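Local coordinates for protein glucose dehydrogenase (Serratia sp. FS14, PDB 7CDY) that adopts a beta-propeller fold of the glucose/sorbosone dehydrogenase family and carries a bound calcium ion, at residues 141-146 with 189-194; 81-86 with 109-114; 25-30 with 63-68. All blocks are in the same frame, centred on the assembly; numbering follows the deposited sequence.

Interaction 1 (141-146 with 189-194); sequences LGENNQ and GHRNPQ
The loop that leads into a type I' beta turn, Glu143 to Gln146, is tied to the entry of strand 192-198 by a backbone hydrogen bond from Glu143 N to Arg191 O, 3.1 Å long and somewhat bent, with 144° at the hydrogen. Gly142 comes close to the same oxygen: its CA lies 3.2 Å from Arg191 O in a CA-H...O contact. A CB on Gly142 would fall 2.6 Å from Asn192 OD1, a clash, so the close approach of the two backbones depends on glycine. Asn192 OD1 is 3.8 Å from Gly142 CA, while its hydrogen bond is taken from Gly126 N. This is a junction between two four-stranded antiparallel sheets of the propeller, since the loop follows strand 137-140 of one and Arg191 precedes the first strand of the other. The calcium ion is near, about 6 Å from the side chain of His190. Arg191 CG, anti to the backbone N (chi1 -173°), stands 4.0 Å from Glu143 OE2. The carboxylate and guanidinium planes are turned 49° apart, and their charged atoms do not meet. The carboxylate is instead gripped by His124 at OE1 and Trp229 at OE2, and the guanidinium has its main polar partner in His210. Glu143 OE1 also receives Asn145 N at 2.9 Å from above the carboxylate plane, which fastens Glu143 to its own turn. Farther along, Pro193 CD packs 3.6 Å from Leu141 O.

Interaction 2 (81-86 with 109-114); sequences FAEPGE and FKVIFR
Two strands of one antiparallel sheet, each hydrogen-bonded to strand 90-99, meet here through the side chains of Phe81 and Glu83 on one and Phe109, Val111 and Arg114 on the other. The short segments 81-84 and 109-114 approach to 10.0 Å with 81° between their directions, too far apart and too steeply crossed for backbone pairing, so side chains carry the contact. At its outer end Arg114 holds Glu83 side-on. Arg114 NE donates to Glu83 OE1 at 2.7 Å, using the syn lone pair of that oxygen, and Arg114 NH2 donates to Glu83 OE2 at 3.0 Å, on the syn side but somewhat tilted from both planes. Carboxylate and guanidinium are nearly coplanar, 12° apart, which suits a two-pronged, side-on salt bridge. Glu83 CG is anti to the backbone N (chi1 180°) and the chain runs on extended, carrying the carboxylate across to the arginine. Lys118 forms a second salt bridge to OE1, so two positive groups would be expected to stabilise the charged carboxylate. Val111 joins the polar and apolar parts: its CG1 sits 3.6 Å above the plane of the Arg114 guanidinium, over the centre, whereas its CG2 touches the edge of the Phe81 ring, 3.8 Å from Phe81 CZ. At the other end of the contact, Phe81 CE1 reaches the edge of the Phe109 ring, 3.9 Å from Phe109 CE2. Val54 packs on Phe81, and Pro52 on Phe109. A classic bulge at Ile112 and Phe113 interrupts the regular pairing with strand 90-99, within a strongly twisted antiparallel meander of the kind that forms a propeller blade.

Interaction 3 (25-30 with 63-68); sequences GLLITE and LEVLPA
Strands 26-30 and 63-67 run nearly antiparallel, at 162°, with axes 6.9 Å apart at closest approach and Thr29 beside Leu63, yet they belong to different sheets. This is consistent with face-to-face packing of neighbouring propeller blades: Leu27 and Thr29 on one strand and Val65 and Pro67 on the other have CB directed into the gap. Thr29 provides the polar link: its OG1 donates to Leu63 O at 2.7 Å, with a C=O...O angle of 160°. OG1 takes the crowded position between backbone N and carbonyl carbon (chi1 62°), which presents the hydroxyl to that carbonyl, and Ser16 N adds a weak hydrogen bond to Thr29 OG1. Leu63 and Glu64 form a classic bulge opposite Ser80. Glu64 CB points away from strand 26-30, and its buried carboxylate is satisfied by Ser16, Lys128, Arg323 and Leu129 N. The apolar half of the contact centres on Val65, which also touches Leu35, Val77 and Leu79. Thr29 and Val65 lie alongside each other, pointing opposite ways, the methyl Thr29 CG2 lying 3.7 Å from Val65 CB and 3.8 Å from Val65 CG1. Leu27 crosses Val65 at about a right angle, and one methyl, Val65 CG2, is touched by both Leu27 CD1 at 3.9 Å and Leu27 CB at 4.0 Å.

Along the chain the contacts come in series: interaction 3 closes before interaction 2 opens, and interaction 2 closes before interaction 1 opens. Interaction 2 and strand 63-67 of interaction 3 belong to one sheet, where strands 62-67 and 76-84 are neighbours, and the two contacts touch where Leu63 CG lies 4.1 Å from Phe81 CA. Their centres are about 17 Å apart, as are those of interactions 1 and 2, which meet where Leu141 CD1 is 3.7 Å from Phe113 CZ. Interactions 1 and 3 do not touch; their centres are about 22 Å apart, on opposite sides of the chain's centre. The sheet of interaction 2 thus connects both, consistent with successive blades packed around a propeller.

Interaction 1 (141-146 with 189-194)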
ATOM      1  N   LEU A 141      -1.859   6.948  -3.940  1.00  9.18           N
ATOM      2  CA  LEU A 141      -1.873   6.919  -5.398  1.00  8.87           C
ATOM      3  C   LEU A 141      -0.515   7.283  -5.978  1.00  9.39           C
ATOM      4  O   LEU A 141       0.072   8.307  -5.610  1.00 10.66           O
ATOM      5  CB  LEU A 141      -2.920   7.889  -5.941  1.00  9.81           C
ATOM      6  CG  LEU A 141      -4.358   7.624  -5.498  1.00  9.55           C
ATOM      7  CD1 LEU A 141      -5.267   8.765  -5.920  1.00 11.48           C
ATOM      8  CD2 LEU A 141      -4.857   6.311  -6.087  1.00 11.46           C
ATOM      9  N   GLY A 142      -0.024   6.450  -6.907  1.00  9.27           N
ATOM     10  CA  GLY A 142       1.153   6.805  -7.670  1.00  9.64           C
ATOM     11  C   GLY A 142       0.837   7.842  -8.735  1.00  8.37           C
ATOM     12  O   GLY A 142      -0.310   8.204  -8.990  1.00  9.58           O
ATOM     13  N   GLU A 143       1.899   8.341  -9.367  1.00  8.94           N
ATOM     14  CA  GLU A 143       1.723   9.379 -10.423  1.00  7.88           C
ATOM     15  C   GLU A 143       1.689   8.777 -11.841  1.00 11.01           C
ATOM     16  O   GLU A 143       1.862   9.534 -12.762  1.00  9.05           O
ATOM     17  CB  GLU A 143       2.711  10.559 -10.314  1.00 10.45           C
ATOM     18  CG  GLU A 143       4.143  10.239  -9.909  1.00 11.37           C
ATOM     19  CD  GLU A 143       4.964   9.314 -10.799  1.00 22.11           C
ATOM     20  OE1 GLU A 143       4.477   8.252 -11.125  1.00 43.62           O
ATOM     21  OE2 GLU A 143       6.104   9.650 -11.076  1.00 36.84           O
ATOM     22  N   ASN A 144       1.438   7.461 -11.966  1.00  8.41           N
ATOM     23  CA  ASN A 144       1.198   6.822 -13.259  1.00  8.69           C
ATOM     24  C   ASN A 144       2.408   6.899 -14.190  1.00 11.95           C
ATOM     25  O   ASN A 144       2.266   6.675 -15.409  1.00 12.28           O
ATOM     26  CB  ASN A 144      -0.033   7.403 -13.985  1.00  9.29           C
ATOM     27  CG  ASN A 144      -1.387   7.109 -13.306  1.00 10.95           C
ATOM     28  OD1 ASN A 144      -2.401   7.633 -13.769  1.00 11.61           O
ATOM     29  ND2 ASN A 144      -1.421   6.312 -12.241  1.00 10.16           N
ATOM     30  N   ASN A 145       3.584   7.231 -13.652  1.00 10.47           N
ATOM     31  CA  ASN A 145       4.823   7.420 -14.404  1.00 11.03           C
ATOM     32  C   ASN A 145       4.834   8.704 -15.225  1.00 13.32           C
ATOM     33  O   ASN A 145       5.589   8.811 -16.193  1.00 15.36           O
ATOM     34  CB  ASN A 145       5.244   6.198 -15.245  1.00 12.68           C
ATOM     35  CG  ASN A 145       6.741   6.118 -15.444  1.00 16.61           C
ATOM     36  OD1 ASN A 145       7.521   6.688 -14.673  1.00 18.05           O
ATOM     37  ND2 ASN A 145       7.151   5.425 -16.496  1.00 18.07           N
ATOM     38  N   GLN A 146       4.018   9.685 -14.855  1.00 11.03           N
ATOM     39  CA  GLN A 146       4.077  11.034 -15.420  1.00 11.65           C
ATOM     40  C   GLN A 146       4.564  11.946 -14.293  1.00 12.13           C
ATOM     41  O   GLN A 146       3.771  12.504 -13.535  1.00 11.92           O
ATOM     42  CB  GLN A 146       2.718  11.448 -15.966  1.00 13.47           C
ATOM     43  CG  GLN A 146       2.249  10.553 -17.112  1.00 16.84           C
ATOM     44  CD  GLN A 146       3.140  10.678 -18.338  1.00 20.78           C
ATOM     45  OE1 GLN A 146       3.661  11.756 -18.632  1.00 30.14           O
ATOM     46  NE2 GLN A 146       3.320   9.579 -19.058  1.00 29.67           N
ATOM     47  N   GLY A 189       2.845  15.351  -4.035  1.00  8.62           N
ATOM     48  CA  GLY A 189       4.270  15.163  -4.251  1.00  8.96           C
ATOM     49  C   GLY A 189       4.796  13.794  -3.884  1.00  8.60           C
ATOM     50  O   GLY A 189       5.936  13.680  -3.412  1.00  9.18           O
ATOM     51  N   HIS A 190       4.001  12.749  -4.109  1.00  8.21           N
ATOM     52  CA  HIS A 190       4.402  11.368  -3.895  1.00  8.81           C
ATOM     53  C   HIS A 190       4.697  10.701  -5.236  1.00  8.26           C
ATOM     54  O   HIS A 190       4.142  11.081  -6.271  1.00 10.20           O
ATOM     55  CB  HIS A 190       3.284  10.613  -3.163  1.00 10.27           C
ATOM     56  CG  HIS A 190       2.940  11.205  -1.831  1.00  9.25           C
ATOM     57  ND1 HIS A 190       3.788  11.130  -0.746  1.00 10.47           N
ATOM     58  CD2 HIS A 190       1.860  11.913  -1.414  1.00  9.46           C
ATOM     59  CE1 HIS A 190       3.238  11.747   0.289  1.00  9.88           C
ATOM     60  NE2 HIS A 190       2.070  12.232  -0.092  1.00  9.65           N
ATOM     61  N   ARG A 191       5.605   9.716  -5.213  1.00  9.36           N
ATOM     62  CA  ARG A 191       5.984   9.021  -6.442  1.00  9.25           C
ATOM     63  C   ARG A 191       5.173   7.743  -6.674  1.00  9.11           C
ATOM     64  O   ARG A 191       4.241   7.743  -7.484  1.00 10.54           O
ATOM     65  CB  ARG A 191       7.489   8.748  -6.486  1.00  9.38           C
ATOM     66  CG  ARG A 191       7.954   8.176  -7.808  1.00 10.06           C
ATOM     67  CD  ARG A 191       9.470   7.996  -7.810  1.00  9.24           C
ATOM     68  NE  ARG A 191       9.924   7.315  -9.018  1.00  9.65           N
ATOM     69  CZ  ARG A 191       9.870   6.001  -9.185  1.00  9.76           C
ATOM     70  NH1 ARG A 191       9.436   5.230  -8.199  1.00 11.55           N
ATOM     71  NH2 ARG A 191      10.275   5.462 -10.323  1.00 11.99           N
ATOM     72  N   ASN A 192       5.523   6.637  -6.012  1.00  9.47           N
ATOM     73  CA  ASN A 192       4.746   5.404  -6.108  1.00  8.79           C
ATOM     74  C   ASN A 192       4.673   4.746  -4.744  1.00  8.91           C
ATOM     75  O   ASN A 192       5.549   3.952  -4.370  1.00  9.77           O
ATOM     76  CB  ASN A 192       5.306   4.424  -7.135  1.00 10.97           C
ATOM     77  CG  ASN A 192       4.334   3.310  -7.405  1.00 10.32           C
ATOM     78  OD1 ASN A 192       3.125   3.521  -7.332  1.00 12.85           O
ATOM     79  ND2 ASN A 192       4.843   2.123  -7.708  1.00 15.05           N
ATOM     80  N   PRO A 193       3.633   5.056  -3.969  1.00  8.17           N
ATOM     81  CA  PRO A 193       3.542   4.558  -2.585  1.00  9.50           C
ATOM     82  C   PRO A 193       3.011   3.135  -2.539  1.00  9.14           C
ATOM     83  O   PRO A 193       1.884   2.867  -2.967  1.00 12.51           O
ATOM     84  CB  PRO A 193       2.565   5.535  -1.917  1.00  8.74           C
ATOM     85  CG  PRO A 193       1.743   6.097  -3.058  1.00 18.19           C
ATOM     86  CD  PRO A 193       2.591   6.048  -4.299  1.00 10.79           C
ATOM     87  N   GLN A 194       3.813   2.228  -1.978  1.00  8.80           N
ATOM     88  CA  GLN A 194       3.381   0.855  -1.760  1.00  8.50           C
ATOM     89  C   GLN A 194       3.413   0.481  -0.279  1.00  8.53           C
ATOM     90  O   GLN A 194       3.416  -0.708   0.065  1.00  9.57           O
ATOM     91  CB  GLN A 194       4.132  -0.131  -2.660  1.00 10.24           C
ATOM     92  CG  GLN A 194       3.760   0.052  -4.147  1.00 12.43           C
ATOM     93  CD  GLN A 194       4.380  -0.977  -5.075  1.00 12.25           C
ATOM     94  OE1 GLN A 194       5.412  -1.567  -4.769  1.00 14.67           O
ATOM     95  NE2 GLN A 194       3.739  -1.195  -6.220  1.00 16.10           N
TER

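Interaction 2 (81-86 with 109-114)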
ATOM      1  N   PHE A  81      -7.687  -1.341  -7.362  1.00  7.63           N
ATOM      2  CA  PHE A  81      -7.296  -2.035  -8.586  1.00  7.75           C
ATOM      3  C   PHE A  81      -6.960  -1.029  -9.671  1.00  9.10           C
ATOM      4  O   PHE A  81      -7.384   0.126  -9.633  1.00  9.47           O
ATOM      5  CB  PHE A  81      -8.365  -3.031  -9.070  1.00  9.30           C
ATOM      6  CG  PHE A  81      -9.726  -2.407  -9.388  1.00  9.18           C
ATOM      7  CD1 PHE A  81     -10.601  -2.030  -8.370  1.00  9.94           C
ATOM      8  CD2 PHE A  81     -10.141  -2.246 -10.712  1.00  9.60           C
ATOM      9  CE1 PHE A  81     -11.856  -1.489  -8.668  1.00 10.21           C
ATOM     10  CE2 PHE A  81     -11.398  -1.708 -11.018  1.00  9.36           C
ATOM     11  CZ  PHE A  81     -12.245  -1.329  -9.994  1.00  9.62           C
ATOM     12  N   ALA A  82      -6.177  -1.484 -10.643  1.00  8.47           N
ATOM     13  CA  ALA A  82      -5.980  -0.702 -11.853  1.00 10.00           C
ATOM     14  C   ALA A  82      -7.183  -0.922 -12.758  1.00  9.43           C
ATOM     15  O   ALA A  82      -7.588  -2.067 -12.995  1.00  9.37           O
ATOM     16  CB  ALA A  82      -4.705  -1.159 -12.557  1.00  9.40           C
ATOM     17  N   GLU A  83      -7.756   0.172 -13.256  1.00  9.25           N
ATOM     18  CA  GLU A  83      -8.977   0.138 -14.040  1.00 10.58           C
ATOM     19  C   GLU A  83      -8.731   0.771 -15.404  1.00 10.15           C
ATOM     20  O   GLU A  83      -8.229   1.904 -15.470  1.00 11.25           O
ATOM     21  CB  GLU A  83     -10.078   0.908 -13.310  1.00 11.57           C
ATOM     22  CG  GLU A  83     -11.403   0.941 -14.060  1.00 13.26           C
ATOM     23  CD  GLU A  83     -12.402   1.891 -13.431  1.00 12.58           C
ATOM     24  OE1 GLU A  83     -12.104   3.100 -13.374  1.00 14.54           O
ATOM     25  OE2 GLU A  83     -13.473   1.441 -12.976  1.00 15.21           O
ATOM     26  N   PRO A  84      -9.062   0.091 -16.502  1.00 10.64           N
ATOM     27  CA  PRO A  84      -8.868   0.680 -17.830  1.00 11.13           C
ATOM     28  C   PRO A  84      -9.777   1.875 -18.042  1.00 13.32           C
ATOM     29  O   PRO A  84     -10.815   2.032 -17.405  1.00 14.76           O
ATOM     30  CB  PRO A  84      -9.254  -0.442 -18.804  1.00 13.74           C
ATOM     31  CG  PRO A  84      -9.714  -1.568 -17.998  1.00 17.74           C
ATOM     32  CD  PRO A  84      -9.745  -1.208 -16.547  1.00 11.99           C
ATOM     33  N   GLY A  85      -9.376   2.716 -18.973  1.00 15.60           N
ATOM     34  CA  GLY A  85     -10.204   3.849 -19.313  1.00 17.70           C
ATOM     35  C   GLY A  85     -10.072   4.273 -20.749  1.00 24.16           C
ATOM     36  O   GLY A  85      -9.659   3.487 -21.607  1.00 24.53           O
ATOM     37  N   GLU A  86     -10.416   5.530 -21.006  1.00 33.49           N
ATOM     38  CA  GLU A  86     -10.363   6.087 -22.348  1.00 33.36           C
ATOM     39  C   GLU A  86      -8.925   6.167 -22.841  1.00 28.51           C
ATOM     40  O   GLU A  86      -7.976   6.306 -22.061  1.00 30.41           O
ATOM     41  CB  GLU A  86     -10.970   7.489 -22.353  1.00 39.68           C
ATOM     42  N   PHE A 109     -20.461  -5.264  -5.757  1.00 11.85           N
ATOM     43  CA  PHE A 109     -19.268  -4.424  -5.774  1.00 10.87           C
ATOM     44  C   PHE A 109     -19.525  -3.158  -6.586  1.00 12.06           C
ATOM     45  O   PHE A 109     -20.046  -3.216  -7.704  1.00 13.98           O
ATOM     46  CB  PHE A 109     -18.066  -5.174  -6.361  1.00 11.08           C
ATOM     47  CG  PHE A 109     -16.794  -4.373  -6.302  1.00 10.44           C
ATOM     48  CD1 PHE A 109     -16.056  -4.339  -5.132  1.00 11.71           C
ATOM     49  CD2 PHE A 109     -16.358  -3.630  -7.390  1.00 12.15           C
ATOM     50  CE1 PHE A 109     -14.897  -3.598  -5.050  1.00 11.30           C
ATOM     51  CE2 PHE A 109     -15.187  -2.880  -7.316  1.00 10.60           C
ATOM     52  CZ  PHE A 109     -14.465  -2.867  -6.141  1.00 11.32           C
ATOM     53  N   LYS A 110     -19.112  -2.011  -6.043  1.00 10.00           N
ATOM     54  CA  LYS A 110     -19.246  -0.740  -6.744  1.00 12.87           C
ATOM     55  C   LYS A 110     -18.043   0.146  -6.457  1.00 10.79           C
ATOM     56  O   LYS A 110     -17.552   0.183  -5.328  1.00 11.41           O
ATOM     57  CB  LYS A 110     -20.522   0.007  -6.333  1.00 15.09           C
ATOM     58  CG  LYS A 110     -20.550   0.436  -4.876  1.00 23.66           C
ATOM     59  CD  LYS A 110     -21.744   1.329  -4.562  1.00 30.73           C
ATOM     60  CE  LYS A 110     -21.476   2.219  -3.349  1.00 21.01           C
ATOM     61  NZ  LYS A 110     -22.649   3.089  -3.068  1.00 36.00           N
ATOM     62  N   VAL A 111     -17.590   0.864  -7.486  1.00 11.23           N
ATOM     63  CA  VAL A 111     -16.499   1.819  -7.334  1.00 10.64           C
ATOM     64  C   VAL A 111     -16.998   3.065  -6.615  1.00 11.21           C
ATOM     65  O   VAL A 111     -18.087   3.587  -6.904  1.00 12.91           O
ATOM     66  CB  VAL A 111     -15.936   2.162  -8.722  1.00 10.42           C
ATOM     67  CG1 VAL A 111     -15.000   3.375  -8.669  1.00 12.46           C
ATOM     68  CG2 VAL A 111     -15.221   0.953  -9.309  1.00 13.39           C
ATOM     69  N   ILE A 112     -16.199   3.558  -5.676  1.00 10.09           N
ATOM     70  CA  ILE A 112     -16.506   4.774  -4.928  1.00 11.55           C
ATOM     71  C   ILE A 112     -15.513   5.893  -5.189  1.00 11.33           C
ATOM     72  O   ILE A 112     -15.762   7.033  -4.764  1.00 12.72           O
ATOM     73  CB  ILE A 112     -16.620   4.508  -3.411  1.00 11.53           C
ATOM     74  CG1 ILE A 112     -15.256   4.110  -2.826  1.00 13.83           C
ATOM     75  CG2 ILE A 112     -17.693   3.450  -3.130  1.00 13.02           C
ATOM     76  CD1 ILE A 112     -15.218   4.067  -1.301  1.00 14.34           C
ATOM     77  N   PHE A 113     -14.382   5.608  -5.829  1.00  9.90           N
ATOM     78  CA  PHE A 113     -13.357   6.611  -6.085  1.00  8.72           C
ATOM     79  C   PHE A 113     -12.530   6.163  -7.278  1.00 10.41           C
ATOM     80  O   PHE A 113     -12.153   4.987  -7.371  1.00 10.56           O
ATOM     81  CB  PHE A 113     -12.444   6.804  -4.868  1.00 11.72           C
ATOM     82  CG  PHE A 113     -11.207   7.606  -5.180  1.00 10.36           C
ATOM     83  CD1 PHE A 113     -11.263   8.993  -5.230  1.00 11.98           C
ATOM     84  CD2 PHE A 113     -10.005   6.972  -5.482  1.00 11.47           C
ATOM     85  CE1 PHE A 113     -10.143   9.743  -5.562  1.00 11.20           C
ATOM     86  CE2 PHE A 113      -8.881   7.716  -5.810  1.00 12.18           C
ATOM     87  CZ  PHE A 113      -8.951   9.099  -5.837  1.00 11.93           C
ATOM     88  N   ARG A 114     -12.200   7.114  -8.150  1.00  9.94           N
ATOM     89  CA  ARG A 114     -11.349   6.853  -9.301  1.00 12.09           C
ATOM     90  C   ARG A 114     -10.279   7.919  -9.381  1.00 10.44           C
ATOM     91  O   ARG A 114     -10.577   9.115  -9.304  1.00 12.44           O
ATOM     92  CB  ARG A 114     -12.142   6.939 -10.601  1.00 13.88           C
ATOM     93  CG  ARG A 114     -13.110   5.842 -10.800  1.00 18.35           C
ATOM     94  CD  ARG A 114     -13.630   5.866 -12.220  1.00 14.86           C
ATOM     95  NE  ARG A 114     -14.241   4.586 -12.504  1.00 17.10           N
ATOM     96  CZ  ARG A 114     -15.485   4.270 -12.175  1.00 17.11           C
ATOM     97  NH1 ARG A 114     -16.265   5.163 -11.567  1.00 19.54           N
ATOM     98  NH2 ARG A 114     -15.953   3.067 -12.451  1.00 19.36           N
TER

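Interaction 3 (25-30 with 63-68)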
ATOM      1  N   GLY A  25     -10.062 -16.650   8.705  1.00 17.74           N
ATOM      2  CA  GLY A  25      -9.055 -16.762   7.679  1.00 16.05           C
ATOM      3  C   GLY A  25      -8.533 -15.422   7.202  1.00 14.58           C
ATOM      4  O   GLY A  25      -8.670 -14.384   7.861  1.00 16.06           O
ATOM      5  N   LEU A  26      -7.920 -15.461   6.017  0.50 13.20           N
ATOM      6  CA  LEU A  26      -7.245 -14.336   5.390  0.50 13.26           C
ATOM      7  C   LEU A  26      -7.746 -14.208   3.958  0.50 11.58           C
ATOM      8  O   LEU A  26      -7.910 -15.213   3.259  0.50 11.73           O
ATOM      9  CB  LEU A  26      -5.727 -14.598   5.313  0.50 14.44           C
ATOM     10  CG  LEU A  26      -4.842 -14.622   6.565  0.50 16.83           C
ATOM     11  CD1 LEU A  26      -5.125 -15.839   7.428  0.50 18.65           C
ATOM     12  CD2 LEU A  26      -3.376 -14.605   6.164  0.50 16.86           C
ATOM     13  N   LEU A  27      -7.970 -12.975   3.508  1.00  9.80           N
ATOM     14  CA  LEU A  27      -8.198 -12.736   2.095  1.00 10.22           C
ATOM     15  C   LEU A  27      -6.874 -12.370   1.442  1.00 10.47           C
ATOM     16  O   LEU A  27      -6.047 -11.685   2.047  1.00 10.47           O
ATOM     17  CB  LEU A  27      -9.205 -11.600   1.901  1.00 10.03           C
ATOM     18  CG  LEU A  27     -10.650 -11.873   2.344  1.00 10.88           C
ATOM     19  CD1 LEU A  27     -11.472 -10.597   2.333  1.00 10.79           C
ATOM     20  CD2 LEU A  27     -11.301 -12.929   1.472  1.00 12.18           C
ATOM     21  N   ILE A  28      -6.683 -12.830   0.205  1.00  8.85           N
ATOM     22  CA  ILE A  28      -5.456 -12.598  -0.549  1.00  8.98           C
ATOM     23  C   ILE A  28      -5.841 -12.196  -1.958  1.00  8.89           C
ATOM     24  O   ILE A  28      -6.670 -12.861  -2.582  1.00  9.53           O
ATOM     25  CB  ILE A  28      -4.586 -13.870  -0.622  1.00 10.51           C
ATOM     26  CG1 ILE A  28      -4.256 -14.385   0.774  1.00 12.05           C
ATOM     27  CG2 ILE A  28      -3.307 -13.611  -1.418  1.00 11.56           C
ATOM     28  CD1 ILE A  28      -3.400 -15.644   0.782  1.00 14.32           C
ATOM     29  N   THR A  29      -5.220 -11.143  -2.481  1.00  8.63           N
ATOM     30  CA  THR A  29      -5.356 -10.827  -3.892  1.00  7.97           C
ATOM     31  C   THR A  29      -4.191 -11.406  -4.682  1.00  8.08           C
ATOM     32  O   THR A  29      -3.043 -11.400  -4.227  1.00  8.86           O
ATOM     33  CB  THR A  29      -5.429  -9.317  -4.140  1.00  8.27           C
ATOM     34  OG1 THR A  29      -4.207  -8.705  -3.704  1.00  9.77           O
ATOM     35  CG2 THR A  29      -6.614  -8.706  -3.398  1.00  9.14           C
ATOM     36  N   GLU A  30      -4.506 -11.901  -5.873  1.00  9.22           N
ATOM     37  CA  GLU A  30      -3.513 -12.208  -6.893  1.00  9.78           C
ATOM     38  C   GLU A  30      -3.630 -11.103  -7.933  1.00  9.55           C
ATOM     39  O   GLU A  30      -4.730 -10.847  -8.452  1.00  9.96           O
ATOM     40  CB  GLU A  30      -3.797 -13.567  -7.534  1.00 10.16           C
ATOM     41  CG  GLU A  30      -3.642 -14.759  -6.590  1.00 13.01           C
ATOM     42  CD  GLU A  30      -4.052 -16.052  -7.260  1.00 12.50           C
ATOM     43  OE1 GLU A  30      -3.158 -16.788  -7.743  1.00 15.82           O
ATOM     44  OE2 GLU A  30      -5.260 -16.320  -7.360  1.00 12.37           O
ATOM     45  N   LEU A  63      -5.233  -5.078  -6.635  1.00  8.23           N
ATOM     46  CA  LEU A  63      -4.229  -4.591  -5.697  1.00  8.64           C
ATOM     47  C   LEU A  63      -4.657  -4.853  -4.252  1.00  8.41           C
ATOM     48  O   LEU A  63      -4.574  -5.998  -3.800  1.00  9.82           O
ATOM     49  CB  LEU A  63      -3.863  -3.131  -5.994  1.00  9.30           C
ATOM     50  CG  LEU A  63      -3.425  -2.915  -7.456  1.00  8.56           C
ATOM     51  CD1 LEU A  63      -3.283  -1.433  -7.779  1.00 11.06           C
ATOM     52  CD2 LEU A  63      -2.138  -3.670  -7.814  1.00 10.37           C
ATOM     53  N   GLU A  64      -5.095  -3.839  -3.503  1.00  8.33           N
ATOM     54  CA  GLU A  64      -5.346  -4.016  -2.075  1.00  7.96           C
ATOM     55  C   GLU A  64      -6.695  -4.669  -1.809  1.00  8.03           C
ATOM     56  O   GLU A  64      -7.685  -4.378  -2.485  1.00  9.02           O
ATOM     57  CB  GLU A  64      -5.316  -2.659  -1.354  1.00  8.81           C
ATOM     58  CG  GLU A  64      -5.190  -2.741   0.172  1.00  9.97           C
ATOM     59  CD  GLU A  64      -3.749  -2.794   0.622  1.00 10.69           C
ATOM     60  OE1 GLU A  64      -3.019  -3.739   0.233  1.00 11.94           O
ATOM     61  OE2 GLU A  64      -3.316  -1.877   1.354  1.00 12.03           O
ATOM     62  N   VAL A  65      -6.742  -5.503  -0.770  1.00  8.68           N
ATOM     63  CA  VAL A  65      -7.988  -5.942  -0.151  1.00  9.31           C
ATOM     64  C   VAL A  65      -7.992  -5.444   1.289  1.00  8.18           C
ATOM     65  O   VAL A  65      -7.009  -5.614   2.018  1.00 10.34           O
ATOM     66  CB  VAL A  65      -8.182  -7.470  -0.242  1.00  8.68           C
ATOM     67  CG1 VAL A  65      -7.019  -8.255   0.390  1.00 10.79           C
ATOM     68  CG2 VAL A  65      -9.512  -7.874   0.390  1.00 11.02           C
ATOM     69  N   LEU A  66      -9.089  -4.803   1.693  1.00  8.19           N
ATOM     70  CA  LEU A  66      -9.199  -4.238   3.036  1.00  9.87           C
ATOM     71  C   LEU A  66     -10.626  -4.373   3.555  1.00  9.58           C
ATOM     72  O   LEU A  66     -11.518  -3.601   3.161  1.00  8.94           O
ATOM     73  CB  LEU A  66      -8.736  -2.783   3.068  1.00 10.25           C
ATOM     74  CG  LEU A  66      -8.780  -2.076   4.428  1.00 10.88           C
ATOM     75  CD1 LEU A  66      -8.081  -2.897   5.491  1.00 12.19           C
ATOM     76  CD2 LEU A  66      -8.159  -0.679   4.355  1.00 13.08           C
ATOM     77  N   PRO A  67     -10.874  -5.328   4.442  1.00  9.22           N
ATOM     78  CA  PRO A  67     -12.161  -5.375   5.139  1.00 10.08           C
ATOM     79  C   PRO A  67     -12.411  -4.076   5.882  1.00 11.52           C
ATOM     80  O   PRO A  67     -11.494  -3.415   6.372  1.00 10.45           O
ATOM     81  CB  PRO A  67     -11.985  -6.537   6.120  1.00 11.03           C
ATOM     82  CG  PRO A  67     -10.911  -7.392   5.492  1.00 11.16           C
ATOM     83  CD  PRO A  67      -9.989  -6.427   4.834  1.00 10.28           C
ATOM     84  N   ALA A  68     -13.677  -3.687   5.931  1.00 10.19           N
ATOM     85  CA  ALA A  68     -14.045  -2.519   6.713  1.00  9.60           C
ATOM     86  C   ALA A  68     -13.722  -2.761   8.188  1.00 10.43           C
ATOM     87  O   ALA A  68     -13.688  -3.914   8.647  1.00 11.08           O
ATOM     88  CB  ALA A  68     -15.543  -2.244   6.561  1.00 11.00           C
TER